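PDB 1C3R: HDLP (histone deacetylase-like protein), which probably acts as a zinc-dependent deacetylase of the histone deacetylase family and binds the hydroxamate inhibitor trichostatin A at its metal site. Local coordinates for residues 5-10 with 47-52; 164-169 with 187-192; 316-321 with 350-355. The protein carries 2 engineered substitutions. All blocks are in the same frame, centred on the assembly; numbering follows the deposited sequence.

Interactions 1 and 2 both pair neighbouring parallel strands of the same sheet, the first at its outer strand 46-48 and the second deeper in the chain, where every touching residue is buried. They lie about 24 Å apart between centres. Interaction 1 combines backbone bonds with aliphatic contacts and a small polar group around K48 and T9, whereas interaction 2 runs from backbone pairing into the loop that supplies a zinc ligand. Interaction 3 belongs to the surface: two loops beyond the sheet meet through a few apolar groups and one direct backbone bond. It approaches interaction 1 to about 9 Å between nearest atoms without touching it.

Interaction 1 (5-10 with 47-52); sequences KLIGTL and IKSRPA
I47 sits between L6 and G8 and bonds to both in the manner of parallel strands: its N donates to L6 O at 2.8 Å and almost straight (174°), while its O accepts from G8 N at 3.0 Å. A third backbone hydrogen bond, from S49 N to G8 O at 3.2 Å, is more bent, where the second segment leaves the strand.

Aliphatic contacts lie beside this pairing. I7 and I47 run side by side on the same face of the sheet, with I7 CG1 4.0 Å from I47 CB. The chain of K5 crosses I47 at about a right angle; chi1 of -66°, with CG anti to the carbonyl carbon, places CG 3.6 Å from I47 CD1, and the bend at chi2 then carries CD along I47 CG1 while the amine leads away.

Together the strands form part of a beta-alpha-beta unit, strand 4-8, helix 28-37 and strand 46-48, the last being the outermost strand on this side of the chain's parallel sheet. Helix 98-118 touches both isoleucines, through S109 and E116.

Polar side chains gather where the strands end. S49 OG comes within 3.0 Å of G8 CA, a tight approach next to a residue without a side chain; its weak hydrogen bonds go to Y12 and S109. The methyl CG2 of T9 packs against that hydroxyl at 3.8 Å. K48, extended until its last torsion, carries NZ to 3.5 Å from T9 OG1, and D11 gathers both, by a salt bridge to the lysine and a hydrogen bond to the threonine.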
loop_
_atom_site.group_PDB
_atom_site.type_symbol
_atom_site.label_atom_id
_atom_site.label_comp_id
_atom_site.label_asym_id
_atom_site.label_seq_id
_atom_site.Cartn_x
_atom_site.Cartn_y
_atom_site.Cartn_z
ATOM N N LYS A 5 26.167 20.355 15.294
ATOM C CA LYS A 5 24.913 21.088 15.254
ATOM C C LYS A 5 23.713 20.229 14.878
ATOM O O LYS A 5 23.848 19.193 14.232
ATOM C CB LYS A 5 25.018 22.244 14.251
ATOM C CG LYS A 5 26.002 23.355 14.621
ATOM C CD LYS A 5 25.527 24.136 15.837
ATOM C CE LYS A 5 26.431 25.330 16.128
ATOM N NZ LYS A 5 27.831 24.920 16.422
ATOM N N LEU A 6 22.537 20.686 15.296
ATOM C CA LEU A 6 21.281 20.026 14.982
ATOM C C LEU A 6 20.448 21.091 14.267
ATOM O O LEU A 6 20.274 22.197 14.776
ATOM C CB LEU A 6 20.583 19.562 16.264
ATOM C CG LEU A 6 19.280 18.749 16.153
ATOM C CD1 LEU A 6 18.161 19.611 15.611
ATOM C CD2 LEU A 6 19.504 17.542 15.272
ATOM N N ILE A 7 19.963 20.771 13.074
ATOM C CA ILE A 7 19.159 21.720 12.318
ATOM C C ILE A 7 17.690 21.356 12.489
ATOM O O ILE A 7 17.293 20.217 12.247
ATOM C CB ILE A 7 19.525 21.704 10.811
ATOM C CG1 ILE A 7 20.921 22.297 10.584
ATOM C CG2 ILE A 7 18.535 22.545 10.032
ATOM C CD1 ILE A 7 22.053 21.548 11.232
ATOM N N GLY A 8 16.888 22.320 12.929
ATOM C CA GLY A 8 15.477 22.054 13.125
ATOM C C GLY A 8 14.710 23.245 13.661
ATOM O O GLY A 8 15.257 24.337 13.825
ATOM N N THR A 9 13.432 23.018 13.933
ATOM C CA THR A 9 12.536 24.038 14.453
ATOM C C THR A 9 11.231 23.390 14.887
ATOM O O THR A 9 10.857 22.341 14.375
ATOM C CB THR A 9 12.195 25.082 13.383
ATOM O OG1 THR A 9 11.212 25.986 13.900
ATOM C CG2 THR A 9 11.642 24.404 12.138
ATOM N N LEU A 10 10.544 24.013 15.837
ATOM C CA LEU A 10 9.266 23.498 16.311
ATOM C C LEU A 10 8.191 23.733 15.249
ATOM O O LEU A 10 7.174 23.045 15.214
ATOM C CB LEU A 10 8.864 24.197 17.611
ATOM C CG LEU A 10 9.620 23.832 18.892
ATOM C CD1 LEU A 10 11.111 23.933 18.690
ATOM C CD2 LEU A 10 9.161 24.745 20.010
ATOM N N ILE A 47 20.418 24.945 15.157
ATOM C CA ILE A 47 20.375 25.897 14.054
ATOM C C ILE A 47 18.957 25.920 13.500
ATOM O O ILE A 47 18.443 24.891 13.063
ATOM C CB ILE A 47 21.335 25.490 12.923
ATOM C CG1 ILE A 47 22.781 25.584 13.420
ATOM C CG2 ILE A 47 21.112 26.380 11.697
ATOM C CD1 ILE A 47 23.821 25.185 12.394
ATOM N N LYS A 48 18.324 27.089 13.520
ATOM C CA LYS A 48 16.956 27.217 13.022
ATOM C C LYS A 48 16.867 26.924 11.531
ATOM O O LYS A 48 17.614 27.487 10.734
ATOM C CB LYS A 48 16.423 28.622 13.303
ATOM C CG LYS A 48 14.983 28.828 12.865
ATOM C CD LYS A 48 14.475 30.209 13.250
ATOM C CE LYS A 48 13.010 30.386 12.860
ATOM N NZ LYS A 48 12.123 29.399 13.550
ATOM N N SER A 49 15.959 26.026 11.163
ATOM C CA SER A 49 15.746 25.643 9.770
ATOM C C SER A 49 15.312 26.843 8.932
ATOM O O SER A 49 14.606 27.721 9.420
ATOM C CB SER A 49 14.657 24.571 9.683
ATOM O OG SER A 49 14.960 23.445 10.491
ATOM N N ARG A 50 15.735 26.879 7.675
ATOM C CA ARG A 50 15.337 27.957 6.783
ATOM C C ARG A 50 14.742 27.292 5.554
ATOM O O ARG A 50 15.083 26.151 5.244
ATOM C CB ARG A 50 16.534 28.814 6.344
ATOM C CG ARG A 50 17.513 28.129 5.384
ATOM C CD ARG A 50 18.552 29.131 4.864
ATOM N NE ARG A 50 19.593 28.522 4.032
ATOM C CZ ARG A 50 19.404 28.022 2.813
ATOM N NH1 ARG A 50 18.200 28.047 2.244
ATOM N NH2 ARG A 50 20.430 27.492 2.160
ATOM N N PRO A 51 13.836 27.989 4.846
ATOM C CA PRO A 51 13.240 27.394 3.651
ATOM C C PRO A 51 14.326 27.310 2.588
ATOM O O PRO A 51 15.327 28.020 2.661
ATOM C CB PRO A 51 12.163 28.412 3.266
ATOM C CG PRO A 51 11.874 29.139 4.585
ATOM C CD PRO A 51 13.284 29.338 5.060
ATOM N N ALA A 52 14.143 26.438 1.609
ATOM C CA ALA A 52 15.107 26.343 0.535
ATOM C C ALA A 52 14.750 27.502 -0.385
ATOM O O ALA A 52 13.616 27.972 -0.365
ATOM C CB ALA A 52 14.946 25.038 -0.194
#

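Interaction 2 (164-169 with 187-192). With ZN (zinc ion), chain C; TSN (trichostatin a), chain D.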
loop_
_atom_site.group_PDB
_atom_site.type_symbol
_atom_site.label_atom_id
_atom_site.label_comp_id
_atom_site.label_asym_id
_atom_site.label_seq_id
_atom_site.Cartn_x
_atom_site.Cartn_y
_atom_site.Cartn_z
ATOM N N TYR A 164 26.161 8.446 -1.303
ATOM C CA TYR A 164 24.876 8.554 -0.605
ATOM C C TYR A 164 24.502 7.182 -0.050
ATOM O O TYR A 164 24.327 6.230 -0.804
ATOM C CB TYR A 164 23.775 9.023 -1.559
ATOM C CG TYR A 164 22.397 9.070 -0.928
ATOM C CD1 TYR A 164 22.070 10.045 0.011
ATOM C CD2 TYR A 164 21.423 8.130 -1.268
ATOM C CE1 TYR A 164 20.802 10.091 0.600
ATOM C CE2 TYR A 164 20.144 8.162 -0.685
ATOM C CZ TYR A 164 19.844 9.148 0.248
ATOM O OH TYR A 164 18.598 9.195 0.829
ATOM N N ILE A 165 24.383 7.085 1.268
ATOM C CA ILE A 165 24.037 5.822 1.915
ATOM C C ILE A 165 22.653 5.950 2.538
ATOM O O ILE A 165 22.400 6.858 3.341
ATOM C CB ILE A 165 25.080 5.465 2.990
ATOM C CG1 ILE A 165 26.458 5.348 2.328
ATOM C CG2 ILE A 165 24.694 4.156 3.688
ATOM C CD1 ILE A 165 27.608 5.125 3.301
ATOM N N ASP A 166 21.764 5.032 2.169
ATOM C CA ASP A 166 20.381 5.068 2.637
ATOM C C ASP A 166 20.011 3.878 3.530
ATOM O O ASP A 166 19.829 2.758 3.046
ATOM C CB ASP A 166 19.460 5.114 1.411
ATOM C CG ASP A 166 18.039 5.518 1.757
ATOM O OD1 ASP A 166 17.385 4.819 2.561
ATOM O OD2 ASP A 166 17.583 6.547 1.218
ATOM N N LEU A 167 19.883 4.123 4.830
ATOM C CA LEU A 167 19.541 3.052 5.761
ATOM C C LEU A 167 18.040 2.920 6.009
ATOM O O LEU A 167 17.601 2.073 6.787
ATOM C CB LEU A 167 20.278 3.250 7.090
ATOM C CG LEU A 167 21.808 3.281 6.955
ATOM C CD1 LEU A 167 22.431 3.238 8.342
ATOM C CD2 LEU A 167 22.295 2.094 6.135
ATOM N N ASP A 168 17.256 3.762 5.346
ATOM C CA ASP A 168 15.801 3.722 5.465
ATOM C C ASP A 168 15.368 2.318 5.029
ATOM O O ASP A 168 15.968 1.744 4.122
ATOM C CB ASP A 168 15.190 4.765 4.521
ATOM C CG ASP A 168 13.693 4.934 4.708
ATOM O OD1 ASP A 168 13.282 5.928 5.347
ATOM O OD2 ASP A 168 12.916 4.080 4.233
ATOM N N ALA A 169 14.330 1.770 5.657
ATOM C CA ALA A 169 13.838 0.437 5.302
ATOM C C ALA A 169 13.232 0.342 3.898
ATOM O O ALA A 169 12.904 -0.753 3.438
ATOM C CB ALA A 169 12.816 -0.046 6.344
ATOM N N VAL A 187 25.339 5.607 -5.137
ATOM C CA VAL A 187 24.193 5.404 -4.260
ATOM C C VAL A 187 24.190 3.977 -3.718
ATOM O O VAL A 187 24.223 3.015 -4.484
ATOM C CB VAL A 187 22.854 5.644 -4.999
ATOM C CG1 VAL A 187 21.688 5.278 -4.085
ATOM C CG2 VAL A 187 22.739 7.101 -5.435
ATOM N N LEU A 188 24.168 3.857 -2.394
ATOM C CA LEU A 188 24.125 2.564 -1.716
ATOM C C LEU A 188 22.873 2.526 -0.858
ATOM O O LEU A 188 22.684 3.379 0.008
ATOM C CB LEU A 188 25.338 2.367 -0.804
ATOM C CG LEU A 188 25.143 1.245 0.228
ATOM C CD1 LEU A 188 24.842 -0.064 -0.483
ATOM C CD2 LEU A 188 26.383 1.119 1.106
ATOM N N SER A 189 22.024 1.532 -1.083
ATOM C CA SER A 189 20.806 1.440 -0.304
ATOM C C SER A 189 20.474 0.056 0.223
ATOM O O SER A 189 20.528 -0.928 -0.518
ATOM C CB SER A 189 19.626 1.948 -1.137
ATOM O OG SER A 189 18.408 1.783 -0.434
ATOM N N LEU A 190 20.147 -0.016 1.512
ATOM C CA LEU A 190 19.723 -1.272 2.123
ATOM C C LEU A 190 18.239 -1.028 2.321
ATOM O O LEU A 190 17.845 0.062 2.727
ATOM C CB LEU A 190 20.370 -1.518 3.492
ATOM C CG LEU A 190 21.886 -1.541 3.683
ATOM C CD1 LEU A 190 22.170 -2.342 4.952
ATOM C CD2 LEU A 190 22.593 -2.194 2.506
ATOM N N HIS A 191 17.414 -2.031 2.047
ATOM C CA HIS A 191 15.975 -1.857 2.181
ATOM C C HIS A 191 15.222 -3.176 2.062
ATOM O O HIS A 191 15.791 -4.196 1.695
ATOM C CB HIS A 191 15.504 -0.883 1.098
ATOM C CG HIS A 191 16.059 -1.188 -0.260
ATOM N ND1 HIS A 191 17.257 -0.676 -0.712
ATOM C CD2 HIS A 191 15.552 -1.916 -1.286
ATOM C CE1 HIS A 191 17.469 -1.077 -1.954
ATOM N NE2 HIS A 191 16.449 -1.830 -2.327
ATOM N N GLN A 192 13.938 -3.151 2.400
ATOM C CA GLN A 192 13.114 -4.342 2.290
ATOM C C GLN A 192 13.047 -4.622 0.802
ATOM O O GLN A 192 12.917 -3.695 -0.005
ATOM C CB GLN A 192 11.699 -4.074 2.805
ATOM C CG GLN A 192 11.640 -3.441 4.179
ATOM C CD GLN A 192 10.235 -3.022 4.560
ATOM O OE1 GLN A 192 9.417 -3.843 4.990
ATOM N NE2 GLN A 192 9.939 -1.735 4.381
HETATM ZN ZN ZN C . 10.899 4.217 4.665
HETATM O O1 TSN D . 10.815 5.694 2.978
HETATM O O2 TSN D . 8.617 5.099 4.636
HETATM O O3 TSN D . 2.234 1.437 4.207
HETATM N N1 TSN D . 9.621 5.100 2.558
HETATM N N2 TSN D . -2.710 5.554 4.856
HETATM C C1 TSN D . 0.735 3.227 3.753
HETATM C C2 TSN D . 0.299 4.303 2.964
HETATM C C3 TSN D . -0.816 5.078 3.285
HETATM C C4 TSN D . -1.583 4.788 4.483
HETATM C C5 TSN D . -1.138 3.687 5.278
HETATM C C6 TSN D . -0.028 2.940 4.924
HETATM C C7 TSN D . 1.922 2.363 3.473
HETATM C C8 TSN D . 2.811 2.677 2.232
HETATM C C9 TSN D . 4.199 3.042 2.709
HETATM C C10 TSN D . 5.037 4.001 2.207
HETATM C C11 TSN D . 6.338 4.119 2.912
HETATM C C12 TSN D . 7.289 5.042 2.642
HETATM C C13 TSN D . 8.534 5.084 3.397
HETATM C C14 TSN D . 2.861 1.424 1.323
HETATM C C15 TSN D . 4.710 4.904 1.021
HETATM C C17 TSN D . -3.431 5.277 6.116
HETATM C C16 TSN D . -3.181 6.677 4.054
HETATM O O HOH W 1 17.385 -0.325 5.543
#
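In Q192, chi1 of -51° sets CG against A169 O; the chain runs on extended, and its amide is turned to bring NE2 to that oxygen at 3.3 Å, close to the amide plane. Q192 N meets A169 O at 2.8 Å and nearly straight (175°). The two donors come from opposite faces of the carbonyl plane, and Q192 OE1 is taken by K267 N. With an alanine in place of Q192, A169 O would probably keep just the backbone bond from this pair, and K267 N would lose its amide acceptor.

Upstream the segments are parallel strands of a beta-alpha-beta unit, strand 162-166, helix 173-178 and strand 185-192, within the arginase-like alpha/beta fold of the deacetylases. L188 N donates to Y164 O at 2.9 Å, D166 N to L188 O, and L190 N to D166 O. Y164 and V187 lie side by side, CG1 of the valine 4.0 Å from ring atom CD2, at the ring edge. On the face that carries Y164 and D166, S189 OG pairs with H191 ND1 at 2.7 Å, and H191 NE2 reaches G203 O. Farther along, a water could donate to L167 O and, weakly, to L190 O, though perhaps not to every acceptor around it at once.

The first segment contributes to the active site. D166 OD1 accepts from D168 N in an Asx turn, and D166 OD2 receives Y164 OH at 2.9 Å as well as H131 ND1, consistent with a charge relay. D168 binds zinc through OD2 at 2.1 Å; H170, D258 and both hydroxamate oxygens of trichostatin A complete five ligands.

Interaction 3 (316-321 with 350-355); sequences REVPEK and TLKDPW
The ring of P319 has one face turned to L351, whose CD1 methyl lies over it. The ring puckers at CG toward that methyl, and the two carbons are 3.3 Å apart, closer than two such carbons normally pack. L351 CD1 also comes within 3.2 Å of the oxygen of the P319 carbonyl, and L351 CB and CG lie near the same oxygen. V318 adds a second apolar partner: its CG1 is anti to its backbone N (chi1 -180°), which places that methyl against both L351 CD1, at 3.7 Å, and K352 CG, at 4.1 Å.

The flat carbonyl of E320 collects the polar contacts. L351 N donates to its oxygen at 3.3 Å, and T350 CB rests against the same oxygen at 3.4 Å. This bond brings the backbones of K321 and T350 together, their CA atoms 4.1 Å apart. A water lies between E320 O and K352 N, accepting from the latter at 3.0 Å; its approach to E320 O is unusually short, which makes the bridge doubtful.

Neither segment is regular helix or strand: 316-321 follows helix 299-314, and the loop holding 350-355 comes after helix 324-331. Helix 299-314 lies against both, L308 touching V318 and K352 and R304 donating to T350 O. M38 meets P319 and L351, and V273 of helix 272-286 reaches K352.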
loop_
_atom_site.group_PDB
_atom_site.type_symbol
_atom_site.label_atom_id
_atom_site.label_comp_id
_atom_site.label_asym_id
_atom_site.label_seq_id
_atom_site.Cartn_x
_atom_site.Cartn_y
_atom_site.Cartn_z
ATOM N N ARG A 316 27.781 13.072 24.310
ATOM C CA ARG A 316 27.253 12.964 25.662
ATOM C C ARG A 316 26.704 11.575 25.969
ATOM O O ARG A 316 26.260 10.853 25.072
ATOM C CB ARG A 316 26.197 14.041 25.907
ATOM C CG ARG A 316 24.964 13.941 25.060
ATOM C CD ARG A 316 24.030 15.081 25.410
ATOM N NE ARG A 316 24.556 16.362 24.963
ATOM C CZ ARG A 316 24.042 17.533 25.304
ATOM N NH1 ARG A 316 22.992 17.580 26.102
ATOM N NH2 ARG A 316 24.565 18.651 24.823
ATOM N N GLU A 317 26.758 11.198 27.243
ATOM C CA GLU A 317 26.293 9.887 27.678
ATOM C C GLU A 317 24.789 9.735 27.505
ATOM O O GLU A 317 24.021 10.670 27.732
ATOM C CB GLU A 317 26.643 9.647 29.151
ATOM C CG GLU A 317 28.072 9.986 29.532
ATOM C CD GLU A 317 28.328 11.487 29.548
ATOM O OE1 GLU A 317 27.657 12.194 30.334
ATOM O OE2 GLU A 317 29.194 11.960 28.779
ATOM N N VAL A 318 24.368 8.549 27.105
ATOM C CA VAL A 318 22.952 8.289 26.932
ATOM C C VAL A 318 22.346 7.911 28.280
ATOM O O VAL A 318 22.723 6.907 28.884
ATOM C CB VAL A 318 22.709 7.133 25.940
ATOM C CG1 VAL A 318 21.216 6.892 25.783
ATOM C CG2 VAL A 318 23.344 7.457 24.595
ATOM N N PRO A 319 21.421 8.734 28.790
ATOM C CA PRO A 319 20.793 8.425 30.076
ATOM C C PRO A 319 20.034 7.108 29.966
ATOM O O PRO A 319 19.396 6.844 28.950
ATOM C CB PRO A 319 19.868 9.623 30.292
ATOM C CG PRO A 319 19.524 10.018 28.872
ATOM C CD PRO A 319 20.904 10.009 28.273
ATOM N N GLU A 320 20.108 6.286 31.006
ATOM C CA GLU A 320 19.438 4.992 31.010
ATOM C C GLU A 320 17.930 5.080 30.817
ATOM O O GLU A 320 17.356 4.359 30.006
ATOM C CB GLU A 320 19.711 4.253 32.321
ATOM C CG GLU A 320 18.945 2.947 32.438
ATOM C CD GLU A 320 19.141 2.265 33.778
ATOM O OE1 GLU A 320 18.522 1.205 33.999
ATOM O OE2 GLU A 320 19.911 2.783 34.605
ATOM N N LYS A 321 17.289 5.966 31.565
ATOM C CA LYS A 321 15.843 6.099 31.495
ATOM C C LYS A 321 15.341 7.476 31.126
ATOM O O LYS A 321 16.067 8.462 31.195
ATOM C CB LYS A 321 15.221 5.716 32.831
ATOM C CG LYS A 321 15.568 6.640 34.013
ATOM C CD LYS A 321 17.044 6.586 34.463
ATOM C CE LYS A 321 18.000 7.452 33.629
ATOM N NZ LYS A 321 17.700 8.915 33.718
ATOM N N THR A 350 12.853 3.248 29.212
ATOM C CA THR A 350 14.261 3.388 28.876
ATOM C C THR A 350 14.509 3.826 27.433
ATOM O O THR A 350 13.716 3.528 26.535
ATOM C CB THR A 350 14.995 2.064 29.139
ATOM O OG1 THR A 350 14.330 1.006 28.442
ATOM C CG2 THR A 350 15.000 1.744 30.624
ATOM N N LEU A 351 15.617 4.535 27.226
ATOM C CA LEU A 351 15.996 5.024 25.903
ATOM C C LEU A 351 16.474 3.931 24.965
ATOM O O LEU A 351 16.071 3.884 23.802
ATOM C CB LEU A 351 17.099 6.077 26.015
ATOM C CG LEU A 351 16.675 7.494 26.390
ATOM C CD1 LEU A 351 17.897 8.375 26.557
ATOM C CD2 LEU A 351 15.776 8.046 25.290
ATOM N N LYS A 352 17.336 3.056 25.468
ATOM C CA LYS A 352 17.880 1.988 24.645
ATOM C C LYS A 352 17.084 0.707 24.802
ATOM O O LYS A 352 16.776 0.274 25.911
ATOM C CB LYS A 352 19.345 1.743 25.013
ATOM C CG LYS A 352 20.160 3.019 25.035
ATOM C CD LYS A 352 21.581 2.815 25.533
ATOM C CE LYS A 352 22.422 2.025 24.554
ATOM N NZ LYS A 352 23.855 2.039 24.971
ATOM N N ASP A 353 16.728 0.106 23.679
ATOM C CA ASP A 353 15.988 -1.132 23.721
ATOM C C ASP A 353 17.000 -2.271 23.739
ATOM O O ASP A 353 18.197 -2.050 23.544
ATOM C CB ASP A 353 15.025 -1.199 22.527
ATOM C CG ASP A 353 15.690 -0.861 21.218
ATOM O OD1 ASP A 353 14.972 -0.457 20.266
ATOM O OD2 ASP A 353 16.929 -1.013 21.138
ATOM N N PRO A 354 16.542 -3.496 24.031
ATOM C CA PRO A 354 17.433 -4.658 24.073
ATOM C C PRO A 354 17.899 -4.995 22.674
ATOM O O PRO A 354 17.257 -4.613 21.692
ATOM C CB PRO A 354 16.529 -5.745 24.637
ATOM C CG PRO A 354 15.204 -5.387 23.999
ATOM C CD PRO A 354 15.169 -3.909 24.364
ATOM N N TRP A 355 19.011 -5.709 22.576
ATOM C CA TRP A 355 19.504 -6.093 21.271
ATOM C C TRP A 355 18.526 -7.141 20.750
ATOM O O TRP A 355 17.947 -7.902 21.526
ATOM C CB TRP A 355 20.914 -6.674 21.375
ATOM C CG TRP A 355 21.825 -6.139 20.312
ATOM C CD1 TRP A 355 22.220 -4.838 20.150
ATOM C CD2 TRP A 355 22.417 -6.876 19.234
ATOM N NE1 TRP A 355 23.018 -4.719 19.035
ATOM C CE2 TRP A 355 23.155 -5.954 18.454
ATOM C CE3 TRP A 355 22.395 -8.225 18.850
ATOM C CZ2 TRP A 355 23.866 -6.338 17.311
ATOM C CZ3 TRP A 355 23.102 -8.605 17.713
ATOM C CH2 TRP A 355 23.829 -7.662 16.958
HETATM O O HOH W 2 18.432 3.029 28.214
#